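Local coordinates for putative S-adenosyl-L-methionine-dependent Methyltransferase (Methanococcus maripaludis, PDB 3DLC), which binds S-adenosyl-L-methionine and is thought to transfer its methyl group to an acceptor whose identity is not firmly established, at residues A[4-7]-A[11-14]; A[80-85]-A[95-100]; A[129-134]-A[144-149]. All coordinates share one frame; numbering follows the deposited sequence. Where two conformers were deposited one is given.

Contact 1: residues A[4-7]-A[11-14]; sequences ENKK and KKGA
Glu4 and Lys12 supply the charged part of this contact, and Lys6 supplies the apolar part, its outer methylenes crossing the base of the same Lys12 at a slant. The salt bridge is long: Glu4 OE2 and Lys12 NZ are 3.3 Å apart, and the hydrogen bond within it is weak. Lys12 runs fully extended beyond CG, which carries its ammonium group out from the helix to the carboxylate. From the other side, the bend of Glu4 at chi2 (66°) swings its carboxylate toward the helix. Glu4 was modelled in two conformers on an exposed surface, so the weak pairing belongs to the one described and may not persist in the other.

The non-polar contacts lie nearer the helix. Lys6 CD packs at 3.8 Å against Lys12 CB, so two like-charged residues meet through methylenes while their ammonium groups diverge. One carbon further out, Lys6 CE sits 3.7 Å from the backbone amide nitrogen of the next residue, Gly13 N. The bend of Lys6 at chi2 (77°) and again at chi4 (72°) turns its NZ back beside the first turn of the helix.

In fold terms, an irregular N-terminal arm lies beside the start of helix 11-22, in a methyltransferase with a Rossmann-like core. The short linker between the two segments contributes the first residue of the cofactor pocket.

Further polar interactions converge on the linker residue Asp10, whose OD1 forms a salt bridge with Lys6 NZ and accepts a hydrogen bond from Gly13 N. Its OD2 is bonded to Lys7 N, and its charge probably offsets that of Lys6, while one residue beyond Gly13 the side chain of Ala14 packs on helix 76-88.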
ATOM      1  N   GLU A   4     -20.640  20.242  11.386  1.00  8.77           N
ATOM      2  CA  GLU A   4     -19.207  20.047  11.292  0.53  8.19           C
ATOM      3  C   GLU A   4     -19.078  18.543  11.078  1.00  8.87           C
ATOM      4  O   GLU A   4     -19.662  17.771  11.831  1.00 12.42           O
ATOM      5  CB  GLU A   4     -18.549  20.484  12.588  0.53 10.65           C
ATOM      6  CG  GLU A   4     -17.051  20.251  12.649  0.53 12.43           C
ATOM      7  CD  GLU A   4     -16.252  21.096  11.658  0.53 14.52           C
ATOM      8  OE1 GLU A   4     -16.723  22.146  11.222  0.53 14.77           O
ATOM      9  OE2 GLU A   4     -15.120  20.699  11.337  0.53 21.83           O
ATOM     10  N   ASN A   5     -18.343  18.121  10.078  1.00  8.06           N
ATOM     11  CA  ASN A   5     -18.282  16.738   9.638  0.74  9.14           C
ATOM     12  C   ASN A   5     -16.856  16.229   9.629  1.00  9.09           C
ATOM     13  O   ASN A   5     -15.944  16.948   9.229  1.00 13.07           O
ATOM     14  CB  ASN A   5     -18.823  16.647   8.185  0.74 10.42           C
ATOM     15  CG  ASN A   5     -20.286  17.019   8.061  0.74 10.49           C
ATOM     16  OD1 ASN A   5     -21.148  16.150   7.849  0.74 13.87           O
ATOM     17  ND2 ASN A   5     -20.587  18.294   8.216  0.74  9.20           N
ATOM     18  N   LYS A   6     -16.714  14.989  10.021  1.00  6.87           N
ATOM     19  CA  LYS A   6     -15.445  14.259  10.019  1.00  7.01           C
ATOM     20  C   LYS A   6     -15.721  12.919   9.362  1.00  7.25           C
ATOM     21  O   LYS A   6     -16.672  12.245   9.706  1.00  7.40           O
ATOM     22  CB  LYS A   6     -14.946  14.088  11.456  1.00  7.11           C
ATOM     23  CG  LYS A   6     -13.772  13.157  11.578  1.00  7.50           C
ATOM     24  CD  LYS A   6     -12.446  13.774  11.144  1.00  7.49           C
ATOM     25  CE  LYS A   6     -11.325  12.727  11.059  1.00  8.04           C
ATOM     26  NZ  LYS A   6     -11.497  11.819   9.901  1.00  8.27           N
ATOM     27  N   LYS A   7     -14.908  12.560   8.367  1.00  7.17           N
ATOM     28  CA  LYS A   7     -15.055  11.288   7.666  1.00  8.10           C
ATOM     29  C   LYS A   7     -13.679  10.779   7.287  1.00  7.31           C
ATOM     30  O   LYS A   7     -12.698  11.525   7.294  1.00  7.86           O
ATOM     31  CB  LYS A   7     -15.944  11.434   6.461  1.00  9.03           C
ATOM     32  CG  LYS A   7     -15.450  12.411   5.451  1.00  9.62           C
ATOM     33  CD  LYS A   7     -16.479  12.653   4.312  1.00 12.22           C
ATOM     34  CE  LYS A   7     -16.108  13.802   3.345  1.00 14.34           C
ATOM     35  NZ  LYS A   7     -16.355  15.134   4.030  1.00 15.98           N
ATOM     36  N   LYS A  11      -9.415  16.079   5.623  1.00  8.67           N
ATOM     37  CA  LYS A  11      -8.262  16.862   6.032  1.00  9.26           C
ATOM     38  C   LYS A  11      -7.771  16.495   7.427  1.00  8.69           C
ATOM     39  O   LYS A  11      -6.577  16.299   7.655  1.00  8.94           O
ATOM     40  CB  LYS A  11      -8.582  18.342   5.957  1.00 11.99           C
ATOM     41  CG  LYS A  11      -7.390  19.219   6.241  1.00 16.97           C
ATOM     42  CD  LYS A  11      -7.625  20.704   6.022  1.00 22.29           C
ATOM     43  CE  LYS A  11      -6.282  21.440   6.182  1.00 27.25           C
ATOM     44  NZ  LYS A  11      -6.369  22.907   5.968  1.00 32.98           N
ATOM     45  N   LYS A  12      -8.694  16.387   8.371  1.00  8.37           N
ATOM     46  CA  LYS A  12      -8.309  16.006   9.716  1.00  8.68           C
ATOM     47  C   LYS A  12      -7.736  14.598   9.789  1.00  7.99           C
ATOM     48  O   LYS A  12      -6.764  14.336  10.513  1.00  8.73           O
ATOM     49  CB  LYS A  12      -9.520  16.140  10.604  1.00  9.97           C
ATOM     50  CG  LYS A  12      -9.925  17.565  10.899  1.00 14.76           C
ATOM     51  CD  LYS A  12     -11.190  17.695  11.652  1.00 18.41           C
ATOM     52  CE  LYS A  12     -11.389  19.148  12.036  1.00 20.58           C
ATOM     53  NZ  LYS A  12     -12.555  19.293  12.866  1.00 22.46           N
ATOM     54  N   GLY A  13      -8.332  13.675   9.047  1.00  7.91           N
ATOM     55  CA  GLY A  13      -7.842  12.314   9.044  1.00  7.46           C
ATOM     56  C   GLY A  13      -6.472  12.194   8.413  1.00  7.46           C
ATOM     57  O   GLY A  13      -5.632  11.411   8.861  1.00  8.40           O
ATOM     58  N   ALA A  14      -6.240  12.978   7.366  1.00  7.42           N
ATOM     59  CA  ALA A  14      -4.939  12.990   6.692  1.00  7.56           C
ATOM     60  C   ALA A  14      -3.862  13.467   7.667  1.00  7.04           C
ATOM     61  O   ALA A  14      -2.750  12.938   7.712  1.00  7.99           O
ATOM     62  CB  ALA A  14      -4.989  13.899   5.452  1.00  9.11           C
TER

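Contact 2: residues A[80-85]-A[95-100]; sequences EIALKN and IQIVQG
Asn85 ND2, hydrogen-bonded to both Asp18 OD1 and Pro54 O, anchors the helix whose Ala82 and Leu83 pack onto Ile97, and with Asn85 OD1 occupied by Lys22 NZ both ends of this buried amide are fixed.

The contact joins two elements of a beta-alpha-beta crossover, in which strand 66-73, helix 76-88 and strand 95-99 follow one another as in other Rossmann-like methyltransferases. Strand 95-99 is the outermost strand at this end of the sheet. Its backbone pairs with strand 66-73, while the helix packs over one face through side chains alone.

Ile97 does most of the touching. Its CG1 lies anti to the carbonyl carbon (chi1 -57°) and carries CD1 toward the helix, and chi2 of -56° folds CD1 back between CA and CG2, a more compact form than the usual extended one. Thus folded, CD1 meets Ala82 CB at 3.8 Å. The CG1 methylene faces the other neighbour, Leu83, whose side chain crosses it at a slant; in one of the two conformers modelled for that leucine, CD2 comes within 3.5 Å of Ile97 CG1, so this closeness depends on the conformer.

Just past the strand, Gly100 touches S-adenosylmethionine and is bonded through its backbone to Asp73, a residue of the cofactor site. At the neighbouring position Gln99 OE1 is hydrogen-bonded to Asn79 ND2.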
ATOM      1  N   GLU A  80      -2.179  16.447  -0.736  1.00  9.15           N
ATOM      2  CA  GLU A  80      -1.607  17.750  -0.367  0.53  9.33           C
ATOM      3  C   GLU A  80      -0.491  17.550   0.653  1.00  9.02           C
ATOM      4  O   GLU A  80       0.585  18.171   0.564  1.00 10.17           O
ATOM      5  CB  GLU A  80      -2.679  18.696   0.179  0.53 10.77           C
ATOM      6  CG  GLU A  80      -3.673  19.180  -0.877  0.53 12.41           C
ATOM      7  CD  GLU A  80      -4.930  19.846  -0.309  0.53 20.98           C
ATOM      8  OE1 GLU A  80      -5.112  19.881   0.921  0.53 24.38           O
ATOM      9  OE2 GLU A  80      -5.755  20.328  -1.107  0.53 27.07           O
ATOM     10  N   ILE A  81      -0.730  16.694   1.639  1.00  8.61           N
ATOM     11  CA  ILE A  81       0.289  16.419   2.653  1.00  9.00           C
ATOM     12  C   ILE A  81       1.478  15.681   2.010  1.00  8.58           C
ATOM     13  O   ILE A  81       2.612  15.968   2.319  1.00  8.80           O
ATOM     14  CB  ILE A  81      -0.275  15.618   3.822  1.00  9.84           C
ATOM     15  CG1 ILE A  81      -1.228  16.467   4.617  1.00 12.57           C
ATOM     16  CG2 ILE A  81       0.857  15.058   4.663  1.00 14.37           C
ATOM     17  CD1 ILE A  81      -1.887  15.728   5.780  1.00 15.85           C
ATOM     18  N   ALA A  82       1.183  14.702   1.161  1.00  8.09           N
ATOM     19  CA  ALA A  82       2.252  13.907   0.544  1.00  8.26           C
ATOM     20  C   ALA A  82       3.161  14.822  -0.280  1.00  8.09           C
ATOM     21  O   ALA A  82       4.375  14.672  -0.280  1.00  9.02           O
ATOM     22  CB  ALA A  82       1.672  12.779  -0.317  1.00  9.00           C
ATOM     23  N   LEU A  83       2.562  15.764  -1.009  1.00  8.33           N
ATOM     24  CA  LEU A  83       3.353  16.678  -1.816  0.52  9.58           C
ATOM     25  C   LEU A  83       4.352  17.450  -0.952  1.00  9.47           C
ATOM     26  O   LEU A  83       5.526  17.612  -1.303  1.00 10.24           O
ATOM     27  CB  LEU A  83       2.452  17.657  -2.599  0.52 11.15           C
ATOM     28  CG  LEU A  83       1.669  17.064  -3.779  0.52 10.73           C
ATOM     29  CD1 LEU A  83       0.480  17.920  -4.209  0.52 15.40           C
ATOM     30  CD2 LEU A  83       2.587  16.807  -4.969  0.52 10.68           C
ATOM     31  N   LYS A  84       3.877  17.932   0.186  1.00  9.39           N
ATOM     32  CA  LYS A  84       4.718  18.660   1.118  1.00 10.85           C
ATOM     33  C   LYS A  84       5.800  17.722   1.654  1.00  9.83           C
ATOM     34  O   LYS A  84       6.968  18.097   1.743  1.00 10.35           O
ATOM     35  CB  LYS A  84       3.924  19.233   2.290  1.00 11.92           C
ATOM     36  CG  LYS A  84       4.785  19.966   3.286  1.00 17.87           C
ATOM     37  CD  LYS A  84       4.020  20.479   4.508  1.00 22.59           C
ATOM     38  CE  LYS A  84       4.927  21.333   5.416  1.00 24.59           C
ATOM     39  NZ  LYS A  84       5.993  20.548   6.143  1.00 24.18           N
ATOM     40  N   ASN A  85       5.429  16.498   2.042  1.00  9.60           N
ATOM     41  CA  ASN A  85       6.406  15.564   2.586  1.00  9.05           C
ATOM     42  C   ASN A  85       7.511  15.199   1.598  1.00  8.21           C
ATOM     43  O   ASN A  85       8.700  15.138   1.958  1.00  9.30           O
ATOM     44  CB  ASN A  85       5.724  14.280   3.087  1.00  8.02           C
ATOM     45  CG  ASN A  85       4.910  14.500   4.345  1.00  9.68           C
ATOM     46  OD1 ASN A  85       5.156  15.471   5.080  1.00 11.50           O
ATOM     47  ND2 ASN A  85       3.969  13.609   4.627  1.00  8.90           N
ATOM     48  N   ILE A  95       9.315  10.851  -6.865  1.00  7.68           N
ATOM     49  CA  ILE A  95       7.966  10.444  -6.567  1.00  7.34           C
ATOM     50  C   ILE A  95       6.989  11.464  -7.145  1.00  8.11           C
ATOM     51  O   ILE A  95       7.070  12.655  -6.868  1.00 10.46           O
ATOM     52  CB  ILE A  95       7.720  10.359  -5.053  1.00  8.13           C
ATOM     53  CG1 ILE A  95       8.690   9.385  -4.396  1.00  8.13           C
ATOM     54  CG2 ILE A  95       6.262   9.934  -4.745  1.00  8.96           C
ATOM     55  CD1 ILE A  95       8.843   9.605  -2.867  1.00  9.32           C
ATOM     56  N   GLN A  96       6.104  10.969  -7.989  1.00  7.68           N
ATOM     57  CA  GLN A  96       5.019  11.749  -8.564  1.00  7.54           C
ATOM     58  C   GLN A  96       3.729  11.402  -7.851  1.00  8.31           C
ATOM     59  O   GLN A  96       3.378  10.223  -7.774  1.00  9.00           O
ATOM     60  CB  GLN A  96       4.847  11.418 -10.049  1.00  9.36           C
ATOM     61  CG  GLN A  96       3.717  12.215 -10.669  1.00 11.15           C
ATOM     62  CD  GLN A  96       3.469  11.890 -12.130  1.00 15.09           C
ATOM     63  OE1 GLN A  96       4.116  11.020 -12.717  1.00 23.64           O
ATOM     64  NE2 GLN A  96       2.539  12.619 -12.741  1.00 21.71           N
ATOM     65  N   ILE A  97       3.023  12.399  -7.336  1.00  8.48           N
ATOM     66  CA  ILE A  97       1.740  12.177  -6.689  1.00  9.41           C
ATOM     67  C   ILE A  97       0.674  12.154  -7.773  1.00 10.76           C
ATOM     68  O   ILE A  97       0.621  13.032  -8.626  1.00 14.33           O
ATOM     69  CB  ILE A  97       1.490  13.279  -5.617  1.00 11.62           C
ATOM     70  CG1 ILE A  97       2.620  13.324  -4.556  1.00 14.56           C
ATOM     71  CG2 ILE A  97       0.157  13.107  -4.960  1.00 15.64           C
ATOM     72  CD1 ILE A  97       2.950  12.069  -3.797  1.00 20.14           C
ATOM     73  N   VAL A  98      -0.156  11.112  -7.735  1.00  9.63           N
ATOM     74  CA  VAL A  98      -1.239  10.930  -8.703  1.00 10.25           C
ATOM     75  C   VAL A  98      -2.577  10.855  -7.978  1.00  9.21           C
ATOM     76  O   VAL A  98      -2.808  10.011  -7.123  1.00  9.63           O
ATOM     77  CB  VAL A  98      -1.000   9.654  -9.515  1.00 10.48           C
ATOM     78  CG1 VAL A  98      -2.089   9.460 -10.540  1.00 13.10           C
ATOM     79  CG2 VAL A  98       0.403   9.667 -10.135  1.00 12.97           C
ATOM     80  N   GLN A  99      -3.448  11.774  -8.330  1.00  8.92           N
ATOM     81  CA  GLN A  99      -4.792  11.822  -7.778  1.00  8.81           C
ATOM     82  C   GLN A  99      -5.616  10.795  -8.526  1.00  8.74           C
ATOM     83  O   GLN A  99      -5.796  10.899  -9.744  1.00 11.10           O
ATOM     84  CB  GLN A  99      -5.357  13.243  -7.958  1.00  9.76           C
ATOM     85  CG  GLN A  99      -6.745  13.459  -7.501  1.00 12.22           C
ATOM     86  CD  GLN A  99      -6.850  13.468  -6.010  1.00 12.03           C
ATOM     87  OE1 GLN A  99      -6.062  14.125  -5.304  1.00 14.32           O
ATOM     88  NE2 GLN A  99      -7.851  12.742  -5.496  1.00 13.93           N
ATOM     89  N   GLY A 100      -6.109   9.772  -7.853  1.00  8.36           N
ATOM     90  CA  GLY A 100      -6.916   8.779  -8.525  1.00  8.48           C
ATOM     91  C   GLY A 100      -7.240   7.616  -7.626  1.00  7.51           C
ATOM     92  O   GLY A 100      -6.789   7.507  -6.503  1.00  8.37           O
TER

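Contact 3: residues A[129-134]-A[144-149]; sequences TAFREI and TYIGGG
The ends of Ile134 and Ile146 meet head-on, and Ile146 CD1 settles 3.9 Å from both CG2 and CD1 of Ile134. The same Ile134 CG2 also meets Thr144 CG2 at 4.1 Å, the two side chains crossing at about a right angle. The Phe131 and Ile146 side chains pass in opposing directions, which brings Phe131 CZ to 4.1 Å from Ile146 CG2. One face of the Phe131 ring is covered near its rim by Ile134 CD1, 3.9 Å above the plane.

These residues join helix 127-137 to strand 142-148 of the Rossmann-like sheet. The short segments run roughly antiparallel (151°), their axes 12.2 Å apart, and side chains fill the distance. Leu190 and Ile193 of helix 180-193 press on Phe131, and Ile115 of the neighbouring strand lies against Ile134, Thr144 and Ile146. Ile134 also touches Val102, which belongs to the S-adenosylmethionine site.

In Thr144, CG2 lies anti to the carbonyl carbon with OG1 at chi1 77°, which sends the methyl toward Ile134 while OG1 is hydrogen-bonded to Ile211 N and Ile209 O on the adjoining strand. With its one hydroxyl satisfied by backbone, the interface between the segments can remain purely apolar.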
ATOM      1  N   THR A 129     -12.905  -5.386  -9.066  1.00  7.52           N
ATOM      2  CA  THR A 129     -12.543  -4.353 -10.011  1.00  7.95           C
ATOM      3  C   THR A 129     -11.158  -3.790  -9.701  1.00  7.92           C
ATOM      4  O   THR A 129     -10.348  -3.551 -10.610  1.00  8.44           O
ATOM      5  CB  THR A 129     -13.597  -3.240 -10.031  1.00  9.79           C
ATOM      6  OG1 THR A 129     -14.824  -3.806 -10.491  1.00 10.06           O
ATOM      7  CG2 THR A 129     -13.187  -2.051 -10.903  1.00 11.49           C
ATOM      8  N   ALA A 130     -10.882  -3.572  -8.426  1.00  7.72           N
ATOM      9  CA  ALA A 130      -9.577  -3.036  -8.016  1.00  7.74           C
ATOM     10  C   ALA A 130      -8.450  -3.960  -8.486  1.00  7.05           C
ATOM     11  O   ALA A 130      -7.466  -3.505  -9.039  1.00  7.71           O
ATOM     12  CB  ALA A 130      -9.523  -2.870  -6.509  1.00  8.15           C
ATOM     13  N   PHE A 131      -8.592  -5.265  -8.248  1.00  7.37           N
ATOM     14  CA  PHE A 131      -7.549  -6.201  -8.656  1.00  7.45           C
ATOM     15  C   PHE A 131      -7.433  -6.405 -10.151  1.00  7.36           C
ATOM     16  O   PHE A 131      -6.352  -6.638 -10.650  1.00  7.74           O
ATOM     17  CB  PHE A 131      -7.609  -7.496  -7.847  1.00  7.32           C
ATOM     18  CG  PHE A 131      -6.931  -7.338  -6.501  1.00  7.34           C
ATOM     19  CD1 PHE A 131      -5.553  -7.466  -6.384  1.00  8.48           C
ATOM     20  CD2 PHE A 131      -7.647  -6.931  -5.387  1.00  8.55           C
ATOM     21  CE1 PHE A 131      -4.933  -7.238  -5.176  1.00  9.14           C
ATOM     22  CE2 PHE A 131      -7.020  -6.703  -4.180  1.00  9.73           C
ATOM     23  CZ  PHE A 131      -5.665  -6.852  -4.082  1.00  9.56           C
ATOM     24  N   ARG A 132      -8.522  -6.260 -10.891  1.00  7.37           N
ATOM     25  CA  ARG A 132      -8.424  -6.236 -12.355  1.00  7.62           C
ATOM     26  C   ARG A 132      -7.612  -5.038 -12.823  1.00  7.56           C
ATOM     27  O   ARG A 132      -6.814  -5.146 -13.759  1.00  8.19           O
ATOM     28  CB  ARG A 132      -9.808  -6.268 -13.004  1.00  7.21           C
ATOM     29  CG  ARG A 132     -10.429  -7.673 -12.960  1.00  8.66           C
ATOM     30  CD  ARG A 132     -11.768  -7.705 -13.715  1.00  8.42           C
ATOM     31  NE  ARG A 132     -12.168  -9.067 -14.016  1.00  9.16           N
ATOM     32  CZ  ARG A 132     -12.819  -9.852 -13.198  1.00  9.13           C
ATOM     33  NH1 ARG A 132     -13.332  -9.403 -12.079  1.00 11.02           N
ATOM     34  NH2 ARG A 132     -12.987 -11.130 -13.519  1.00  9.82           N
ATOM     35  N   GLU A 133      -7.820  -3.888 -12.180  1.00  7.44           N
ATOM     36  CA  GLU A 133      -7.027  -2.693 -12.544  1.00  7.89           C
ATOM     37  C   GLU A 133      -5.544  -2.866 -12.207  1.00  7.73           C
ATOM     38  O   GLU A 133      -4.657  -2.493 -12.969  1.00  8.05           O
ATOM     39  CB  GLU A 133      -7.601  -1.439 -11.856  1.00  8.39           C
ATOM     40  CG  GLU A 133      -8.783  -0.864 -12.572  1.00  9.26           C
ATOM     41  CD  GLU A 133      -8.338  -0.260 -13.892  1.00  9.17           C
ATOM     42  OE1 GLU A 133      -7.788   0.871 -13.893  1.00 10.47           O
ATOM     43  OE2 GLU A 133      -8.485  -0.932 -14.932  1.00  9.94           O
ATOM     44  N   ILE A 134      -5.273  -3.406 -11.022  1.00  7.41           N
ATOM     45  CA  ILE A 134      -3.910  -3.690 -10.600  1.00  7.93           C
ATOM     46  C   ILE A 134      -3.243  -4.607 -11.611  1.00  7.75           C
ATOM     47  O   ILE A 134      -2.107  -4.389 -12.034  1.00  8.20           O
ATOM     48  CB  ILE A 134      -3.908  -4.276  -9.184  1.00  7.60           C
ATOM     49  CG1 ILE A 134      -4.273  -3.153  -8.202  1.00  7.93           C
ATOM     50  CG2 ILE A 134      -2.572  -4.922  -8.820  1.00  8.43           C
ATOM     51  CD1 ILE A 134      -4.707  -3.633  -6.809  1.00  9.23           C
ATOM     52  N   THR A 144       3.643  -7.698  -7.240  1.00  6.74           N
ATOM     53  CA  THR A 144       2.923  -6.847  -6.298  1.00  6.51           C
ATOM     54  C   THR A 144       3.282  -7.205  -4.857  1.00  6.36           C
ATOM     55  O   THR A 144       3.758  -8.291  -4.559  1.00  6.85           O
ATOM     56  CB  THR A 144       1.379  -6.901  -6.451  1.00  6.63           C
ATOM     57  OG1 THR A 144       0.834  -8.104  -5.886  1.00  6.25           O
ATOM     58  CG2 THR A 144       0.945  -6.818  -7.887  1.00  8.11           C
ATOM     59  N   TYR A 145       2.988  -6.266  -3.957  1.00  6.31           N
ATOM     60  CA  TYR A 145       3.156  -6.464  -2.508  1.00  5.84           C
ATOM     61  C   TYR A 145       2.114  -5.545  -1.880  1.00  5.77           C
ATOM     62  O   TYR A 145       2.369  -4.386  -1.576  1.00  6.22           O
ATOM     63  CB  TYR A 145       4.574  -6.118  -2.109  1.00  6.64           C
ATOM     64  CG  TYR A 145       5.007  -6.606  -0.740  1.00  6.36           C
ATOM     65  CD1 TYR A 145       5.469  -7.898  -0.544  1.00  7.88           C
ATOM     66  CD2 TYR A 145       5.041  -5.751   0.347  1.00  7.13           C
ATOM     67  CE1 TYR A 145       5.941  -8.317   0.667  1.00  8.39           C
ATOM     68  CE2 TYR A 145       5.520  -6.172   1.565  1.00  7.78           C
ATOM     69  CZ  TYR A 145       5.969  -7.456   1.726  1.00  7.67           C
ATOM     70  OH  TYR A 145       6.451  -7.824   2.957  1.00 10.26           O
ATOM     71  N   ILE A 146       0.908  -6.101  -1.739  1.00  5.59           N
ATOM     72  CA  ILE A 146      -0.307  -5.325  -1.389  1.00  5.49           C
ATOM     73  C   ILE A 146      -0.926  -5.893  -0.138  1.00  5.52           C
ATOM     74  O   ILE A 146      -1.323  -7.064  -0.089  1.00  6.01           O
ATOM     75  CB  ILE A 146      -1.316  -5.383  -2.565  1.00  6.70           C
ATOM     76  CG1 ILE A 146      -0.722  -4.674  -3.792  1.00  6.92           C
ATOM     77  CG2 ILE A 146      -2.672  -4.834  -2.149  1.00  6.86           C
ATOM     78  CD1 ILE A 146      -1.438  -4.976  -5.076  1.00  8.71           C
ATOM     79  N   GLY A 147      -1.008  -5.080   0.912  1.00  5.56           N
ATOM     80  CA  GLY A 147      -1.503  -5.624   2.172  1.00  5.84           C
ATOM     81  C   GLY A 147      -1.305  -4.653   3.293  1.00  5.82           C
ATOM     82  O   GLY A 147      -1.589  -3.458   3.137  1.00  6.49           O
ATOM     83  N   GLY A 148      -0.808  -5.150   4.405  1.00  6.23           N
ATOM     84  CA  GLY A 148      -0.544  -4.301   5.565  1.00  6.62           C
ATOM     85  C   GLY A 148       0.317  -4.980   6.581  1.00  6.55           C
ATOM     86  O   GLY A 148       0.531  -6.167   6.509  1.00  7.94           O
ATOM     87  N   GLY A 149       0.825  -4.211   7.524  1.00  8.32           N
ATOM     88  CA  GLY A 149       1.693  -4.747   8.533  1.00  8.78           C
ATOM     89  C   GLY A 149       2.725  -3.740   8.978  1.00  7.34           C
ATOM     90  O   GLY A 149       2.689  -2.557   8.633  1.00  7.05           O
TER

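In the fold
From the N terminus, contact 1 closes the shortest loop, with three residues between the arm at 4-7 and helix 11-22. Contact 2 then closes the connection from helix 76-88 into strand 95-99, and contact 3 the one from helix 127-137 to strand 142-148. The three follow in series; none nests within or crosses another. Contacts 1 and 2 nevertheless meet in space, where Ala14 O lies 3.5 Å from Ile81 CD1, so the N-terminal helix rests on the helix of contact 2. Contacts 2 and 3 do not touch, but both join a helix to the same sheet, at an edge strand and an interior strand respectively.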